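Local coordinates for protein peptide methionine sulfoxide reductase MsrA (Treponema denticola ATCC 35405, PDB 5FA9) that probably repairs oxidised proteins by reducing both S and R forms of methionine sulfoxide to methionine, as a fusion of an MsrA and an MsrB part, at residues 70-74 and 157-163; 12-16 and 28-32; 65-70 and 106-110. The protein carries 2 engineered substitutions. All coordinates share one frame. Residue numbers count along the deposited sequence, not the author numbering.

Interaction 1: 70-74 and 157-163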
loop_
_atom_site.group_PDB
_atom_site.type_symbol
_atom_site.label_atom_id
_atom_site.label_comp_id
_atom_site.label_asym_id
_atom_site.label_seq_id
_atom_site.Cartn_x
_atom_site.Cartn_y
_atom_site.Cartn_z
ATOM N N ALA B 70 3.566 -14.388 12.363
ATOM C CA ALA B 70 3.987 -15.763 12.597
ATOM C C ALA B 70 5.426 -15.958 12.127
ATOM O O ALA B 70 6.235 -16.574 12.821
ATOM C CB ALA B 70 3.056 -16.739 11.893
ATOM N N HIS B 71 5.736 -15.433 10.945
ATOM C CA HIS B 71 7.100 -15.453 10.427
ATOM C C HIS B 71 8.038 -14.685 11.348
ATOM O O HIS B 71 9.165 -15.112 11.602
ATOM C CB HIS B 71 7.163 -14.859 9.016
ATOM C CG HIS B 71 6.636 -15.767 7.949
ATOM N ND1 HIS B 71 7.301 -16.905 7.544
ATOM C CD2 HIS B 71 5.516 -15.697 7.193
ATOM C CE1 HIS B 71 6.608 -17.501 6.590
ATOM N NE2 HIS B 71 5.520 -16.788 6.358
ATOM N N TYR B 72 7.563 -13.544 11.836
ATOM C CA TYR B 72 8.356 -12.677 12.697
ATOM C C TYR B 72 8.781 -13.383 13.981
ATOM O O TYR B 72 9.958 -13.366 14.346
ATOM C CB TYR B 72 7.574 -11.403 13.028
ATOM C CG TYR B 72 8.235 -10.528 14.068
ATOM C CD1 TYR B 72 9.395 -9.824 13.776
ATOM C CD2 TYR B 72 7.687 -10.393 15.337
ATOM C CE1 TYR B 72 10.001 -9.021 14.723
ATOM C CE2 TYR B 72 8.284 -9.588 16.289
ATOM C CZ TYR B 72 9.441 -8.906 15.977
ATOM O OH TYR B 72 10.041 -8.106 16.922
ATOM N N PHE B 73 7.824 -14.007 14.659
ATOM C CA PHE B 73 8.107 -14.720 15.901
ATOM C C PHE B 73 8.940 -15.974 15.652
ATOM O O PHE B 73 9.599 -16.483 16.559
ATOM C CB PHE B 73 6.806 -15.086 16.618
ATOM C CG PHE B 73 6.270 -13.992 17.498
ATOM C CD1 PHE B 73 5.391 -13.046 16.996
ATOM C CD2 PHE B 73 6.648 -13.907 18.829
ATOM C CE1 PHE B 73 4.898 -12.037 17.804
ATOM C CE2 PHE B 73 6.158 -12.902 19.643
ATOM C CZ PHE B 73 5.282 -11.965 19.129
ATOM N N ARG B 74 8.909 -16.466 14.418
ATOM C CA ARG B 74 9.664 -17.658 14.049
ATOM C C ARG B 74 11.166 -17.384 14.017
ATOM O O ARG B 74 11.973 -18.255 14.344
ATOM C CB ARG B 74 9.197 -18.178 12.687
ATOM C CG ARG B 74 10.060 -19.287 12.108
ATOM C CD ARG B 74 9.812 -19.448 10.619
ATOM N NE ARG B 74 10.322 -20.715 10.108
ATOM C CZ ARG B 74 10.187 -21.118 8.848
ATOM N NH1 ARG B 74 9.558 -20.349 7.969
ATOM N NH2 ARG B 74 10.680 -22.287 8.466
ATOM N N LEU B 157 14.957 -20.839 5.746
ATOM C CA LEU B 157 13.707 -21.105 6.451
ATOM C C LEU B 157 12.509 -20.512 5.717
ATOM O O LEU B 157 11.407 -21.058 5.772
ATOM C CB LEU B 157 13.764 -20.555 7.878
ATOM C CG LEU B 157 14.674 -21.287 8.866
ATOM C CD1 LEU B 157 14.533 -20.692 10.257
ATOM C CD2 LEU B 157 14.360 -22.774 8.882
ATOM N N ALA B 158 12.729 -19.390 5.038
ATOM C CA ALA B 158 11.678 -18.732 4.267
ATOM C C ALA B 158 11.147 -19.632 3.154
ATOM O O ALA B 158 10.025 -19.452 2.679
ATOM C CB ALA B 158 12.189 -17.422 3.688
ATOM N N LEU B 159 11.960 -20.600 2.742
ATOM C CA LEU B 159 11.563 -21.554 1.713
ATOM C C LEU B 159 11.212 -22.896 2.345
ATOM O O LEU B 159 11.019 -23.894 1.651
ATOM C CB LEU B 159 12.677 -21.725 0.681
ATOM C CG LEU B 159 13.156 -20.437 0.008
ATOM C CD1 LEU B 159 14.389 -20.698 -0.843
ATOM C CD2 LEU B 159 12.041 -19.825 -0.826
ATOM N N LYS B 160 11.132 -22.904 3.672
ATOM C CA LYS B 160 10.777 -24.100 4.428
ATOM C C LYS B 160 9.451 -23.874 5.153
ATOM O O LYS B 160 9.057 -22.727 5.365
ATOM C CB LYS B 160 11.896 -24.452 5.414
ATOM C CG LYS B 160 13.177 -24.922 4.741
ATOM C CD LYS B 160 14.295 -25.135 5.747
ATOM C CE LYS B 160 15.556 -25.637 5.063
ATOM N NZ LYS B 160 16.670 -25.852 6.028
ATOM N N PRO B 161 8.753 -24.963 5.524
ATOM C CA PRO B 161 7.439 -24.840 6.170
ATOM C C PRO B 161 7.440 -23.957 7.418
ATOM O O PRO B 161 8.319 -24.081 8.271
ATOM C CB PRO B 161 7.099 -26.286 6.538
ATOM C CG PRO B 161 7.801 -27.094 5.511
ATOM C CD PRO B 161 9.090 -26.371 5.243
ATOM N N LEU B 162 6.455 -23.069 7.503
ATOM C CA LEU B 162 6.302 -22.185 8.651
ATOM C C LEU B 162 5.847 -22.964 9.880
ATOM O O LEU B 162 6.233 -22.650 11.007
ATOM C CB LEU B 162 5.304 -21.068 8.334
ATOM C CG LEU B 162 5.004 -20.047 9.434
ATOM C CD1 LEU B 162 6.280 -19.395 9.934
ATOM C CD2 LEU B 162 4.026 -18.994 8.935
ATOM N N TYR B 163 5.031 -23.988 9.652
ATOM C CA TYR B 163 4.489 -24.798 10.736
ATOM C C TYR B 163 4.910 -26.256 10.608
ATOM O O TYR B 163 5.412 -26.678 9.565
ATOM C CB TYR B 163 2.962 -24.699 10.767
ATOM C CG TYR B 163 2.445 -23.290 10.937
ATOM C CD1 TYR B 163 2.513 -22.649 12.166
ATOM C CD2 TYR B 163 1.885 -22.602 9.868
ATOM C CE1 TYR B 163 2.042 -21.361 12.327
ATOM C CE2 TYR B 163 1.411 -21.313 10.019
ATOM C CZ TYR B 163 1.491 -20.698 11.252
ATOM O OH TYR B 163 1.020 -19.415 11.410
HETATM O O HOH W 1 8.699 -20.365 5.662
#
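A helix packs here against an irregular segment near the surface: the C-terminal end of helix 65-74, in the MsrA alpha/beta fold, meets 157-163, a short 3-10 turn running into loop between helices 142-145 and 173-179. The central apolar piece is Leu162, whose CD2 sits over the face of the His71 ring, 3.8 Å from the centroid, a CH-pi contact, and 3.8 Å from Ala70 CB; the small alanine also lets the Tyr163 ring approach. His71 ND1 is hydrogen-bonded to Tyr18 OH and NE2 to Glu67 OE1, which fixes the ring while Leu162 covers one face. Arg74 extends along the loop, its CD 3.6 Å from Leu162 CD1 and its guanidinium between Leu157 CB over one face and Pro161 O over the other. A cation suits this place because backbone carbonyls lie close: Leu157 O is 3.0 Å from Arg74 NH1, and Pro161 O 3.0 Å from Arg74 NH2, at an angle too poor for a hydrogen bond. Water 1 bridges Arg74 NH1 (2.5 Å) and Lys160 O (2.4 Å).

Interaction 2: 12-16 and 28-32. With D1D ((4S,5S)-1,2-dithiane-4,5-diol), chain F.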
loop_
_atom_site.group_PDB
_atom_site.type_symbol
_atom_site.label_atom_id
_atom_site.label_comp_id
_atom_site.label_asym_id
_atom_site.label_seq_id
_atom_site.Cartn_x
_atom_site.Cartn_y
_atom_site.Cartn_z
ATOM N N PHE B 12 18.889 -5.797 10.771
ATOM C CA PHE B 12 17.878 -5.727 9.719
ATOM C C PHE B 12 18.329 -6.368 8.410
ATOM O O PHE B 12 17.529 -6.529 7.487
ATOM C CB PHE B 12 17.451 -4.272 9.466
ATOM C CG PHE B 12 18.594 -3.297 9.329
ATOM C CD1 PHE B 12 19.547 -3.441 8.333
ATOM C CD2 PHE B 12 18.684 -2.206 10.176
ATOM C CE1 PHE B 12 20.582 -2.534 8.207
ATOM C CE2 PHE B 12 19.717 -1.296 10.055
ATOM C CZ PHE B 12 20.667 -1.460 9.068
ATOM N N TRP B 13 19.605 -6.733 8.330
ATOM C CA TRP B 13 20.127 -7.413 7.150
ATOM C C TRP B 13 19.434 -8.756 6.959
ATOM O O TRP B 13 18.978 -9.081 5.862
ATOM C CB TRP B 13 21.640 -7.612 7.264
ATOM C CG TRP B 13 22.427 -6.341 7.170
ATOM C CD1 TRP B 13 21.998 -5.148 6.668
ATOM C CD2 TRP B 13 23.782 -6.138 7.587
ATOM N NE1 TRP B 13 23.002 -4.213 6.747
ATOM C CE2 TRP B 13 24.108 -4.796 7.308
ATOM C CE3 TRP B 13 24.752 -6.960 8.170
ATOM C CZ2 TRP B 13 25.361 -4.256 7.592
ATOM C CZ3 TRP B 13 25.995 -6.422 8.452
ATOM C CH2 TRP B 13 26.288 -5.085 8.163
ATOM N N GLY B 14 19.351 -9.526 8.037
ATOM C CA GLY B 14 18.722 -10.833 7.994
ATOM C C GLY B 14 17.209 -10.750 7.951
ATOM O O GLY B 14 16.557 -11.544 7.273
ATOM N N VAL B 15 16.654 -9.789 8.683
ATOM C CA VAL B 15 15.208 -9.597 8.733
ATOM C C VAL B 15 14.648 -9.278 7.349
ATOM O O VAL B 15 13.636 -9.846 6.936
ATOM C CB VAL B 15 14.825 -8.473 9.711
ATOM C CG1 VAL B 15 13.315 -8.300 9.756
ATOM C CG2 VAL B 15 15.369 -8.772 11.099
ATOM N N GLU B 16 15.314 -8.378 6.632
ATOM C CA GLU B 16 14.894 -8.029 5.281
ATOM C C GLU B 16 15.125 -9.196 4.329
ATOM O O GLU B 16 14.294 -9.475 3.464
ATOM C CB GLU B 16 15.635 -6.789 4.776
ATOM C CG GLU B 16 15.185 -6.341 3.393
ATOM C CD GLU B 16 15.942 -5.131 2.886
ATOM O OE1 GLU B 16 17.152 -5.020 3.172
ATOM O OE2 GLU B 16 15.324 -4.290 2.198
ATOM N N THR B 28 10.436 -4.018 0.754
ATOM C CA THR B 28 11.092 -4.014 2.056
ATOM C C THR B 28 12.122 -2.893 2.139
ATOM O O THR B 28 12.823 -2.609 1.167
ATOM C CB THR B 28 11.788 -5.356 2.351
ATOM O OG1 THR B 28 12.726 -5.653 1.309
ATOM C CG2 THR B 28 10.769 -6.479 2.445
ATOM N N ASP B 29 12.207 -2.257 3.303
ATOM C CA ASP B 29 13.188 -1.203 3.534
ATOM C C ASP B 29 13.744 -1.290 4.950
ATOM O O ASP B 29 12.991 -1.431 5.912
ATOM C CB ASP B 29 12.571 0.180 3.308
ATOM C CG ASP B 29 12.010 0.347 1.911
ATOM O OD1 ASP B 29 12.804 0.382 0.948
ATOM O OD2 ASP B 29 10.773 0.446 1.780
ATOM N N THR B 30 15.063 -1.195 5.073
ATOM C CA THR B 30 15.708 -1.219 6.379
ATOM C C THR B 30 15.848 0.194 6.928
ATOM O O THR B 30 16.071 1.141 6.173
ATOM C CB THR B 30 17.092 -1.885 6.313
ATOM O OG1 THR B 30 17.911 -1.197 5.359
ATOM C CG2 THR B 30 16.960 -3.340 5.901
ATOM N N GLY B 31 15.715 0.334 8.241
ATOM C CA GLY B 31 15.789 1.642 8.865
ATOM C C GLY B 31 15.856 1.611 10.379
ATOM O O GLY B 31 16.046 0.556 10.987
ATOM N N TYR B 32 15.699 2.782 10.987
ATOM C CA TYR B 32 15.811 2.932 12.431
ATOM C C TYR B 32 14.545 3.569 12.999
ATOM O O TYR B 32 14.183 4.683 12.624
ATOM C CB TYR B 32 17.042 3.770 12.778
ATOM C CG TYR B 32 18.275 3.385 11.992
ATOM C CD1 TYR B 32 19.085 2.332 12.401
ATOM C CD2 TYR B 32 18.627 4.070 10.834
ATOM C CE1 TYR B 32 20.212 1.976 11.681
ATOM C CE2 TYR B 32 19.750 3.720 10.108
ATOM C CZ TYR B 32 20.538 2.672 10.537
ATOM O OH TYR B 32 21.659 2.320 9.818
HETATM S S1 D1D F . 24.396 -1.008 11.288
HETATM C C1 D1D F . 23.917 -2.213 10.321
HETATM C C2 D1D F . 23.448 -3.509 11.158
HETATM O O2 D1D F . 23.194 -4.447 10.359
HETATM C C3 D1D F . 24.649 -4.030 12.273
HETATM O O3 D1D F . 24.175 -4.956 12.983
HETATM C C4 D1D F . 25.151 -2.837 13.235
HETATM S S4 D1D F . 25.613 -1.528 12.406
#
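The first part of helix 12-19 packs on strand 25-33 of the mixed sheet in the MsrA part, running roughly antiparallel to it (157° between the short segments, axes 8.8 Å apart), next to the pocket that holds the dithiane D1D.

Aromatic and apolar contacts dominate the end near the ligand. The Phe12 ring is packed on both faces: Thr30 CB lies over one, 3.9 Å from the centroid in a CH-pi contact, and D1D O2 over the other. At its edge Phe12 points toward the face of Tyr32 in an offset edge-to-face pair, centroids 5.8 Å apart and planes at 72°. A flat, rigid phenyl ring suits a position between sheet and ligand, and the beta-branched Thr30 offers it a compact aliphatic surface.

Polar contacts gather at the other end. Glu16 reaches the strand with an extended side chain, placing OE2 3.1 Å from Thr28 OG1, while OE1 is bonded to the backbone N of Asp141. Burying a carboxylate is costly, and this backbone donor helps to pay for it.

Ligand contacts come from the helix start. Phe12 CZ approaches D1D C1 at 3.6 Å and Trp13 CE2 approaches D1D O2 at 3.2 Å. Ser11, an engineered residue at the predicted active-site position, and Tyr92 hydrogen-bond the same molecule.

The chemistry is thus divided along the helix: a buried carboxylate at Glu16, held by the Asp141 backbone N and close to the Thr28 hydroxyl, and at Phe12 and Trp13 an aromatic wall, consistent with the hydrophobic pocket by which MsrA enzymes receive the methyl group of methionine sulfoxide.

Interaction 3: 65-70 and 106-110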
loop_
_atom_site.group_PDB
_atom_site.type_symbol
_atom_site.label_atom_id
_atom_site.label_comp_id
_atom_site.label_asym_id
_atom_site.label_seq_id
_atom_site.Cartn_x
_atom_site.Cartn_y
_atom_site.Cartn_z
ATOM N N LEU B 65 -1.642 -10.388 7.947
ATOM C CA LEU B 65 -0.852 -9.884 9.064
ATOM C C LEU B 65 -0.519 -11.015 10.032
ATOM O O LEU B 65 0.551 -11.034 10.640
ATOM C CB LEU B 65 -1.599 -8.763 9.790
ATOM C CG LEU B 65 -0.900 -8.136 10.998
ATOM C CD1 LEU B 65 0.451 -7.561 10.601
ATOM C CD2 LEU B 65 -1.778 -7.070 11.635
ATOM N N GLN B 66 -1.449 -11.957 10.163
ATOM C CA GLN B 66 -1.273 -13.106 11.043
ATOM C C GLN B 66 -0.066 -13.946 10.632
ATOM O O GLN B 66 0.740 -14.340 11.476
ATOM C CB GLN B 66 -2.536 -13.973 11.056
ATOM C CG GLN B 66 -3.674 -13.425 11.915
ATOM C CD GLN B 66 -4.147 -12.054 11.468
ATOM O OE1 GLN B 66 -4.358 -11.813 10.279
ATOM N NE2 GLN B 66 -4.311 -11.145 12.423
ATOM N N GLU B 67 0.057 -14.217 9.335
ATOM C CA GLU B 67 1.182 -14.997 8.832
ATOM C C GLU B 67 2.492 -14.228 8.976
ATOM O O GLU B 67 3.518 -14.801 9.338
ATOM C CB GLU B 67 0.964 -15.392 7.369
ATOM C CG GLU B 67 2.135 -16.163 6.769
ATOM C CD GLU B 67 1.855 -16.678 5.371
ATOM O OE1 GLU B 67 2.801 -17.175 4.723
ATOM O OE2 GLU B 67 0.694 -16.591 4.921
ATOM N N LEU B 68 2.451 -12.928 8.693
ATOM C CA LEU B 68 3.636 -12.082 8.806
ATOM C C LEU B 68 4.172 -12.051 10.233
ATOM O O LEU B 68 5.383 -12.099 10.452
ATOM C CB LEU B 68 3.329 -10.661 8.336
ATOM C CG LEU B 68 3.187 -10.455 6.828
ATOM C CD1 LEU B 68 2.977 -8.985 6.519
ATOM C CD2 LEU B 68 4.410 -10.986 6.096
ATOM N N LEU B 69 3.266 -11.971 11.202
ATOM C CA LEU B 69 3.659 -11.977 12.604
ATOM C C LEU B 69 4.120 -13.371 13.015
ATOM O O LEU B 69 4.957 -13.520 13.905
ATOM C CB LEU B 69 2.508 -11.504 13.491
ATOM C CG LEU B 69 2.134 -10.028 13.337
ATOM C CD1 LEU B 69 1.010 -9.649 14.288
ATOM C CD2 LEU B 69 3.353 -9.143 13.558
ATOM N N ALA B 70 3.566 -14.388 12.363
ATOM C CA ALA B 70 3.987 -15.763 12.597
ATOM C C ALA B 70 5.426 -15.958 12.127
ATOM O O ALA B 70 6.235 -16.574 12.821
ATOM C CB ALA B 70 3.056 -16.739 11.893
ATOM N N GLU B 106 -5.261 -6.647 16.414
ATOM C CA GLU B 106 -4.717 -7.845 15.783
ATOM C C GLU B 106 -3.318 -8.147 16.312
ATOM O O GLU B 106 -2.996 -9.295 16.622
ATOM C CB GLU B 106 -4.683 -7.693 14.262
ATOM C CG GLU B 106 -6.051 -7.703 13.598
ATOM C CD GLU B 106 -5.966 -7.565 12.090
ATOM O OE1 GLU B 106 -5.333 -8.430 11.447
ATOM O OE2 GLU B 106 -6.530 -6.593 11.546
ATOM N N ILE B 107 -2.492 -7.110 16.408
ATOM C CA ILE B 107 -1.131 -7.255 16.912
ATOM C C ILE B 107 -1.124 -7.697 18.373
ATOM O O ILE B 107 -0.404 -8.624 18.744
ATOM C CB ILE B 107 -0.335 -5.943 16.775
ATOM C CG1 ILE B 107 -0.202 -5.552 15.303
ATOM C CG2 ILE B 107 1.042 -6.086 17.404
ATOM C CD1 ILE B 107 0.417 -4.187 15.087
ATOM N N ASN B 108 -1.932 -7.034 19.196
ATOM C CA ASN B 108 -2.014 -7.363 20.617
ATOM C C ASN B 108 -2.507 -8.785 20.860
ATOM O O ASN B 108 -1.982 -9.491 21.720
ATOM C CB ASN B 108 -2.925 -6.372 21.345
ATOM C CG ASN B 108 -2.317 -4.989 21.450
ATOM O OD1 ASN B 108 -1.098 -4.837 21.524
ATOM N ND2 ASN B 108 -3.167 -3.970 21.464
ATOM N N SER B 109 -3.515 -9.198 20.097
ATOM C CA SER B 109 -4.070 -10.542 20.219
ATOM C C SER B 109 -3.044 -11.613 19.868
ATOM O O SER B 109 -3.006 -12.674 20.492
ATOM C CB SER B 109 -5.303 -10.696 19.326
ATOM O OG SER B 109 -6.334 -9.810 19.724
ATOM N N PHE B 110 -2.212 -11.333 18.870
ATOM C CA PHE B 110 -1.221 -12.304 18.418
ATOM C C PHE B 110 -0.093 -12.458 19.434
ATOM O O PHE B 110 0.434 -13.553 19.623
ATOM C CB PHE B 110 -0.654 -11.904 17.054
ATOM C CG PHE B 110 -0.017 -13.042 16.308
ATOM C CD1 PHE B 110 1.322 -13.352 16.496
ATOM C CD2 PHE B 110 -0.759 -13.808 15.424
ATOM C CE1 PHE B 110 1.909 -14.401 15.812
ATOM C CE2 PHE B 110 -0.178 -14.859 14.736
ATOM C CZ PHE B 110 1.157 -15.156 14.931
HETATM O O HOH W 2 -3.941 -11.478 15.119
HETATM O O HOH W 3 -5.850 -9.613 8.837
#
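Helices 65-74 and 104-115 pack side by side in the MsrA alpha/beta fold, their short segments crossing at -46° with axes 10.6 Å apart. Leu65 begins the contact, its CD2 lying 3.8 Å from Glu106 OE1 and 4.3 Å from Ile107 CG1, so that its methyl group lies beside the carboxylate and next to Ile107. Gln66 follows with the one direct hydrogen bond between the segments, NE2 to Glu106 OE1 at 3.1 Å and almost linear. An amide suits this place because it can donate and accept at once: water 2 links Gln66 NE2 to Glu106 O, and water 3 donates to both Gln66 OE1 and Glu106 OE1. One turn later the CA-to-CB bond of Leu69 points toward helix 104-115. Its CB rests over the face of Phe110, 3.9 Å from the ring centroid, a CH-pi contact, and its CD1 comes within 4.4 Å of Ile107 CG1; both Leu69 and Ile107 also touch Ile96 of the sheet. Ala70 ends the walk, its small CB allowing Phe110 CZ to approach to 3.9 Å. The interface thus combines an apolar seam with a hydrated amide-carboxylate pair, whose near-linear hydrogen bond ties Gln66 to Glu106.

All three contacts involve the MsrA part of the fusion. Interactions 1 and 3 both use helix 65-74 and share Ala70, so this helix is held to helix 104-115 and to the 157-163 loop, which leads on toward the MsrB part. Their centres are 13 Å apart, they touch through Phe73 with Phe110 and Leu162 with Glu67, and their segments alternate along the chain. Interaction 2 closes first in sequence and stands apart at the ligand pocket, about 17 Å from interaction 1 and 19 Å from interaction 3, centre to centre. The mixed sheet links interactions 2 and 3 through strands 25-33 and 95-98; interaction 1 joins through helix 65-74, whose Tyr72 OH bonds Ala8 O of strand 2-8.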